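Local coordinates for heat shock protein-related protein (Deinococcus radiodurans, PDB 4FEI), which probably acts as a small heat shock protein chaperone that takes part in the stress response, the chain being its alpha-crystallin domain, at residues A[7-12]-A[20-25]; A[16-21]-A[67-72]. All blocks are in the same frame, centred on the assembly; numbering follows the deposited sequence.

How the contacts relate
One strand, 17-23, takes part in both contacts, and the comparison illustrates how a beta sandwich is held in two directions. Contact 1 is a buried lateral pairing inside one sheet, in which strands 9-14 and 17-23 are joined by backbone hydrogen bonds while side chains pack on both faces. Contact 2, only partly buried, runs from that sheet to the end of strand 62-68 and the loop that follows it; no hydrogen bond spans it, and leucine methyls meet apolar side chains and one backbone carbonyl. L20 takes part in both. The two meet where W11 packs on F69 and P70 and where R12 forms a salt bridge with D19. Each touches the second subunit, contact 1 through salt bridges and strand pairing, contact 2 mainly through packing.

Contact 1. Residues A[7-12]-A[20-25]; sequences PAADWR and LLLDVP
A9, D10 and W11 pair with L22, L21 and L20 in an antiparallel ladder, strands 9-12 and 20-23 running at 160° with their axes 4.7 Å apart at closest approach. D10 and L21 form the hydrogen-bonded pair, closed by D10 N to L21 O and L21 N to D10 O, both 2.9 Å; beyond the regular pairing, D23 N still reaches A8 O at 3.0 Å. On the face carrying A9, W11, L20 and L22, CB of L20 sits over the W11 six-membered ring, 3.9 Å from its centroid in a CH-pi contact. The CD2 branch of L20 lies over the indole near CE2, toward its rim, and also comes 3.9 Å from A9 CB. L22 continues this apolar layer, its CD1 meeting A9 CB at 3.6 Å, and P7 CB closes the row against L22 CG and V24 CG1. This hairpin, strands 9-14 and 17-23, forms one edge, within this chain, of a four-stranded sheet in the alpha-crystallin domain, an immunoglobulin-like sandwich, and its apolar face looks toward strands 40-47 and 62-68 of the other sheet. The face bearing D10 and L21 is chemically different. R12 extends with CG anti to the backbone N (chi1 174°) and bends at chi3, and CD1 of L21 lies over the centre of one guanidinium face, 4.0 Å from R12 CZ. NE of R12 forms a salt bridge with OD2 of D19. The carboxylates of D10 and D23 both turn to the second subunit, D10 meeting R58 of that chain and D23 its R47 and R58, which probably offsets the repulsion between two buried acids. D10 and W11 also pair with a strand of that chain, continuing the sheet across the dimer interface.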
loop_
_atom_site.group_PDB
_atom_site.type_symbol
_atom_site.label_atom_id
_atom_site.label_comp_id
_atom_site.label_asym_id
_atom_site.label_seq_id
_atom_site.Cartn_x
_atom_site.Cartn_y
_atom_site.Cartn_z
ATOM N N PRO A 7 3.034 7.009 -4.953
ATOM C CA PRO A 7 2.892 5.545 -4.833
ATOM C C PRO A 7 3.915 4.821 -5.686
ATOM O O PRO A 7 4.087 5.160 -6.871
ATOM C CB PRO A 7 1.454 5.268 -5.317
ATOM C CG PRO A 7 0.984 6.503 -6.012
ATOM C CD PRO A 7 1.848 7.660 -5.564
ATOM N N ALA A 8 4.596 3.845 -5.068
ATOM C CA ALA A 8 5.647 3.072 -5.710
ATOM C C ALA A 8 5.119 2.225 -6.925
ATOM O O ALA A 8 4.017 1.643 -6.863
ATOM C CB ALA A 8 6.367 2.217 -4.671
ATOM N N ALA A 9 5.897 2.173 -8.002
ATOM C CA ALA A 9 5.463 1.580 -9.309
ATOM C C ALA A 9 6.456 0.519 -9.846
ATOM O O ALA A 9 7.662 0.712 -9.829
ATOM C CB ALA A 9 5.280 2.661 -10.352
ATOM N N ASP A 10 5.922 -0.590 -10.324
ATOM C CA ASP A 10 6.690 -1.618 -11.007
ATOM C C ASP A 10 6.172 -1.765 -12.438
ATOM O O ASP A 10 4.984 -1.626 -12.697
ATOM C CB ASP A 10 6.484 -2.989 -10.317
ATOM C CG ASP A 10 7.329 -3.158 -9.053
ATOM O OD1 ASP A 10 8.199 -2.294 -8.791
ATOM O OD2 ASP A 10 7.109 -4.155 -8.344
ATOM N N TRP A 11 7.069 -2.103 -13.340
ATOM C CA TRP A 11 6.716 -2.590 -14.665
ATOM C C TRP A 11 7.107 -4.059 -14.792
ATOM O O TRP A 11 8.255 -4.434 -14.615
ATOM C CB TRP A 11 7.427 -1.774 -15.735
ATOM C CG TRP A 11 6.826 -0.374 -15.881
ATOM C CD1 TRP A 11 7.339 0.799 -15.388
ATOM C CD2 TRP A 11 5.620 -0.026 -16.586
ATOM N NE1 TRP A 11 6.499 1.861 -15.734
ATOM C CE2 TRP A 11 5.439 1.375 -16.457
ATOM C CE3 TRP A 11 4.688 -0.756 -17.317
ATOM C CZ2 TRP A 11 4.368 2.058 -17.056
ATOM C CZ3 TRP A 11 3.596 -0.084 -17.892
ATOM C CH2 TRP A 11 3.448 1.305 -17.754
ATOM N N ARG A 12 6.122 -4.900 -15.050
ATOM C CA ARG A 12 6.371 -6.336 -15.197
ATOM C C ARG A 12 6.203 -6.729 -16.668
ATOM O O ARG A 12 5.261 -6.296 -17.345
ATOM C CB ARG A 12 5.417 -7.142 -14.302
ATOM C CG ARG A 12 5.493 -8.678 -14.487
ATOM C CD ARG A 12 4.491 -9.385 -13.578
ATOM N NE ARG A 12 3.091 -8.937 -13.753
ATOM C CZ ARG A 12 2.128 -9.086 -12.833
ATOM N NH1 ARG A 12 2.410 -9.652 -11.640
ATOM N NH2 ARG A 12 0.882 -8.652 -13.088
ATOM N N LEU A 20 1.682 -2.620 -15.319
ATOM C CA LEU A 20 2.086 -1.618 -14.346
ATOM C C LEU A 20 1.424 -1.989 -13.036
ATOM O O LEU A 20 0.214 -2.131 -12.979
ATOM C CB LEU A 20 1.623 -0.232 -14.792
ATOM C CG LEU A 20 1.859 1.072 -14.026
ATOM C CD1 LEU A 20 0.728 1.321 -13.056
ATOM C CD2 LEU A 20 3.208 1.133 -13.307
ATOM N N LEU A 21 2.212 -2.198 -11.995
ATOM C CA LEU A 21 1.675 -2.415 -10.657
ATOM C C LEU A 21 1.979 -1.190 -9.806
ATOM O O LEU A 21 3.131 -0.732 -9.713
ATOM C CB LEU A 21 2.281 -3.660 -9.999
ATOM C CG LEU A 21 1.963 -5.012 -10.640
ATOM C CD1 LEU A 21 3.059 -5.442 -11.563
ATOM C CD2 LEU A 21 1.858 -6.053 -9.507
ATOM N N LEU A 22 0.943 -0.657 -9.178
ATOM C CA LEU A 22 1.067 0.606 -8.428
ATOM C C LEU A 22 0.517 0.416 -7.008
ATOM O O LEU A 22 -0.633 0.050 -6.851
ATOM C CB LEU A 22 0.325 1.730 -9.178
ATOM C CG LEU A 22 0.622 3.155 -8.738
ATOM C CD1 LEU A 22 2.012 3.601 -9.230
ATOM C CD2 LEU A 22 -0.497 4.129 -9.245
ATOM N N ASP A 23 1.351 0.629 -6.000
ATOM C CA ASP A 23 0.938 0.422 -4.606
ATOM C C ASP A 23 0.065 1.607 -4.161
ATOM O O ASP A 23 0.588 2.707 -3.870
ATOM C CB ASP A 23 2.144 0.314 -3.660
ATOM C CG ASP A 23 2.835 -1.012 -3.746
ATOM O OD1 ASP A 23 4.035 -1.084 -3.353
ATOM O OD2 ASP A 23 2.206 -1.994 -4.172
ATOM N N VAL A 24 -1.256 1.359 -4.114
ATOM C CA VAL A 24 -2.202 2.396 -3.715
ATOM C C VAL A 24 -3.134 1.933 -2.539
ATOM O O VAL A 24 -4.351 1.842 -2.702
ATOM C CB VAL A 24 -3.024 2.924 -4.965
ATOM C CG1 VAL A 24 -2.139 3.793 -5.917
ATOM C CG2 VAL A 24 -3.660 1.776 -5.735
ATOM N N PRO A 25 -2.559 1.600 -1.371
ATOM C CA PRO A 25 -3.448 1.152 -0.286
ATOM C C PRO A 25 -4.319 2.288 0.253
ATOM O O PRO A 25 -3.834 3.409 0.362
ATOM C CB PRO A 25 -2.466 0.652 0.804
ATOM C CG PRO A 25 -1.258 1.418 0.587
ATOM C CD PRO A 25 -1.155 1.645 -0.927
#

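Contact 2. Residues A[16-21]-A[67-72]; sequences THLDLL and LAFPEP
L18 and L20 reach from strand 17-21 toward segment 67-72, and the whole contact rests on one methyl of each leucine. L18 has its CG anti to the backbone N (chi1 -172°), and from there its CD2 branch drops among three successive residues. It lies 3.8 Å from P70 CD, 4.0 Å from CB of E71, and approaches the F69 ring obliquely at CD2, 4.1 Å away. The nearest approach of all is to a polar atom, E71 O, 3.5 Å from L18 CD2. Further along the strand, L20 offers its CD2 to CD1 of L67 at 3.9 Å, the two side chains crossing at about a right angle; here two buried leucines meet between the layers of the sandwich, whereas L18, also buried, meets partly exposed residues of the loop. The E71 side is looser: its chain bends at chi2 and carries the carboxylate away from L18, and F69, P70 and E71 all remain partly exposed. No hydrogen bond spans the segments. Strand 9-14 flanks the contact through W11, which touches L18 and P70, while L41 of strand 40-47 packs on L20 and F69. F91 of strand 86-92 meets the F69 ring edge-to-face, and L54 of the second subunit packs on L18 and E71.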
loop_
_atom_site.group_PDB
_atom_site.type_symbol
_atom_site.label_atom_id
_atom_site.label_comp_id
_atom_site.label_asym_id
_atom_site.label_seq_id
_atom_site.Cartn_x
_atom_site.Cartn_y
_atom_site.Cartn_z
ATOM N N THR A 16 3.158 -11.107 -23.773
ATOM C CA THR A 16 2.336 -10.426 -24.755
ATOM C C THR A 16 1.903 -9.068 -24.211
ATOM O O THR A 16 1.580 -8.151 -24.987
ATOM C CB THR A 16 1.061 -11.281 -25.198
ATOM O OG1 THR A 16 0.124 -11.384 -24.106
ATOM C CG2 THR A 16 1.453 -12.708 -25.675
ATOM N N HIS A 17 1.890 -8.952 -22.888
ATOM C CA HIS A 17 1.443 -7.745 -22.213
ATOM C C HIS A 17 2.522 -7.087 -21.363
ATOM O O HIS A 17 3.493 -7.717 -20.957
ATOM C CB HIS A 17 0.204 -8.018 -21.359
ATOM C CG HIS A 17 -1.029 -8.265 -22.160
ATOM N ND1 HIS A 17 -1.353 -9.509 -22.666
ATOM C CD2 HIS A 17 -2.019 -7.427 -22.552
ATOM C CE1 HIS A 17 -2.486 -9.420 -23.348
ATOM N NE2 HIS A 17 -2.915 -8.170 -23.287
ATOM N N LEU A 18 2.302 -5.809 -21.071
ATOM C CA LEU A 18 3.139 -5.023 -20.173
ATOM C C LEU A 18 2.247 -4.616 -18.986
ATOM O O LEU A 18 1.193 -3.989 -19.186
ATOM C CB LEU A 18 3.628 -3.790 -20.927
ATOM C CG LEU A 18 4.670 -2.881 -20.296
ATOM C CD1 LEU A 18 5.988 -3.648 -19.989
ATOM C CD2 LEU A 18 4.936 -1.705 -21.224
ATOM N N ASP A 19 2.648 -4.986 -17.764
ATOM C CA ASP A 19 1.879 -4.667 -16.560
ATOM C C ASP A 19 2.505 -3.561 -15.743
ATOM O O ASP A 19 3.715 -3.590 -15.448
ATOM C CB ASP A 19 1.781 -5.877 -15.620
ATOM C CG ASP A 19 1.081 -7.062 -16.248
ATOM O OD1 ASP A 19 0.261 -6.847 -17.185
ATOM O OD2 ASP A 19 1.358 -8.202 -15.805
ATOM N N LEU A 20 1.682 -2.620 -15.319
ATOM C CA LEU A 20 2.086 -1.618 -14.346
ATOM C C LEU A 20 1.424 -1.989 -13.036
ATOM O O LEU A 20 0.214 -2.131 -12.979
ATOM C CB LEU A 20 1.623 -0.232 -14.792
ATOM C CG LEU A 20 1.859 1.072 -14.026
ATOM C CD1 LEU A 20 0.728 1.321 -13.056
ATOM C CD2 LEU A 20 3.208 1.133 -13.307
ATOM N N LEU A 21 2.212 -2.198 -11.995
ATOM C CA LEU A 21 1.675 -2.415 -10.657
ATOM C C LEU A 21 1.979 -1.190 -9.806
ATOM O O LEU A 21 3.131 -0.732 -9.713
ATOM C CB LEU A 21 2.281 -3.660 -9.999
ATOM C CG LEU A 21 1.963 -5.012 -10.640
ATOM C CD1 LEU A 21 3.059 -5.442 -11.563
ATOM C CD2 LEU A 21 1.858 -6.053 -9.507
ATOM N N LEU A 67 4.370 8.290 -16.083
ATOM C CA LEU A 67 5.234 7.106 -16.146
ATOM C C LEU A 67 5.401 6.677 -17.594
ATOM O O LEU A 67 4.404 6.453 -18.295
ATOM C CB LEU A 67 4.664 5.928 -15.317
ATOM C CG LEU A 67 4.230 6.130 -13.864
ATOM C CD1 LEU A 67 3.284 5.021 -13.483
ATOM C CD2 LEU A 67 5.397 6.208 -12.857
ATOM N N ALA A 68 6.657 6.589 -18.041
ATOM C CA ALA A 68 6.959 6.280 -19.454
ATOM C C ALA A 68 6.911 4.791 -19.624
ATOM O O ALA A 68 7.429 4.062 -18.751
ATOM C CB ALA A 68 8.359 6.787 -19.820
ATOM N N PHE A 69 6.289 4.320 -20.707
ATOM C CA PHE A 69 6.293 2.870 -21.017
ATOM C C PHE A 69 7.721 2.380 -21.297
ATOM O O PHE A 69 8.411 2.954 -22.120
ATOM C CB PHE A 69 5.423 2.545 -22.225
ATOM C CG PHE A 69 3.966 2.839 -22.032
ATOM C CD1 PHE A 69 3.341 3.887 -22.736
ATOM C CD2 PHE A 69 3.206 2.060 -21.174
ATOM C CE1 PHE A 69 1.988 4.162 -22.551
ATOM C CE2 PHE A 69 1.832 2.316 -20.984
ATOM C CZ PHE A 69 1.223 3.368 -21.679
ATOM N N PRO A 70 8.154 1.315 -20.612
ATOM C CA PRO A 70 9.506 0.740 -20.836
ATOM C C PRO A 70 9.582 0.084 -22.197
ATOM O O PRO A 70 10.680 -0.128 -22.717
ATOM C CB PRO A 70 9.627 -0.364 -19.740
ATOM C CG PRO A 70 8.529 -0.045 -18.744
ATOM C CD PRO A 70 7.423 0.618 -19.533
ATOM N N GLU A 71 8.405 -0.248 -22.741
ATOM C CA GLU A 71 8.254 -0.947 -24.019
ATOM C C GLU A 71 7.062 -0.316 -24.734
ATOM O O GLU A 71 6.054 -0.045 -24.093
ATOM C CB GLU A 71 7.933 -2.407 -23.724
ATOM C CG GLU A 71 8.679 -3.398 -24.543
ATOM C CD GLU A 71 10.099 -3.586 -24.034
ATOM O OE1 GLU A 71 10.983 -2.769 -24.449
ATOM O OE2 GLU A 71 10.323 -4.566 -23.246
ATOM N N PRO A 72 7.157 -0.099 -26.066
ATOM C CA PRO A 72 5.996 0.414 -26.815
ATOM C C PRO A 72 4.768 -0.516 -26.728
ATOM O O PRO A 72 4.899 -1.729 -26.820
ATOM C CB PRO A 72 6.523 0.551 -28.249
ATOM C CG PRO A 72 7.774 -0.342 -28.282
ATOM C CD PRO A 72 8.353 -0.248 -26.922
#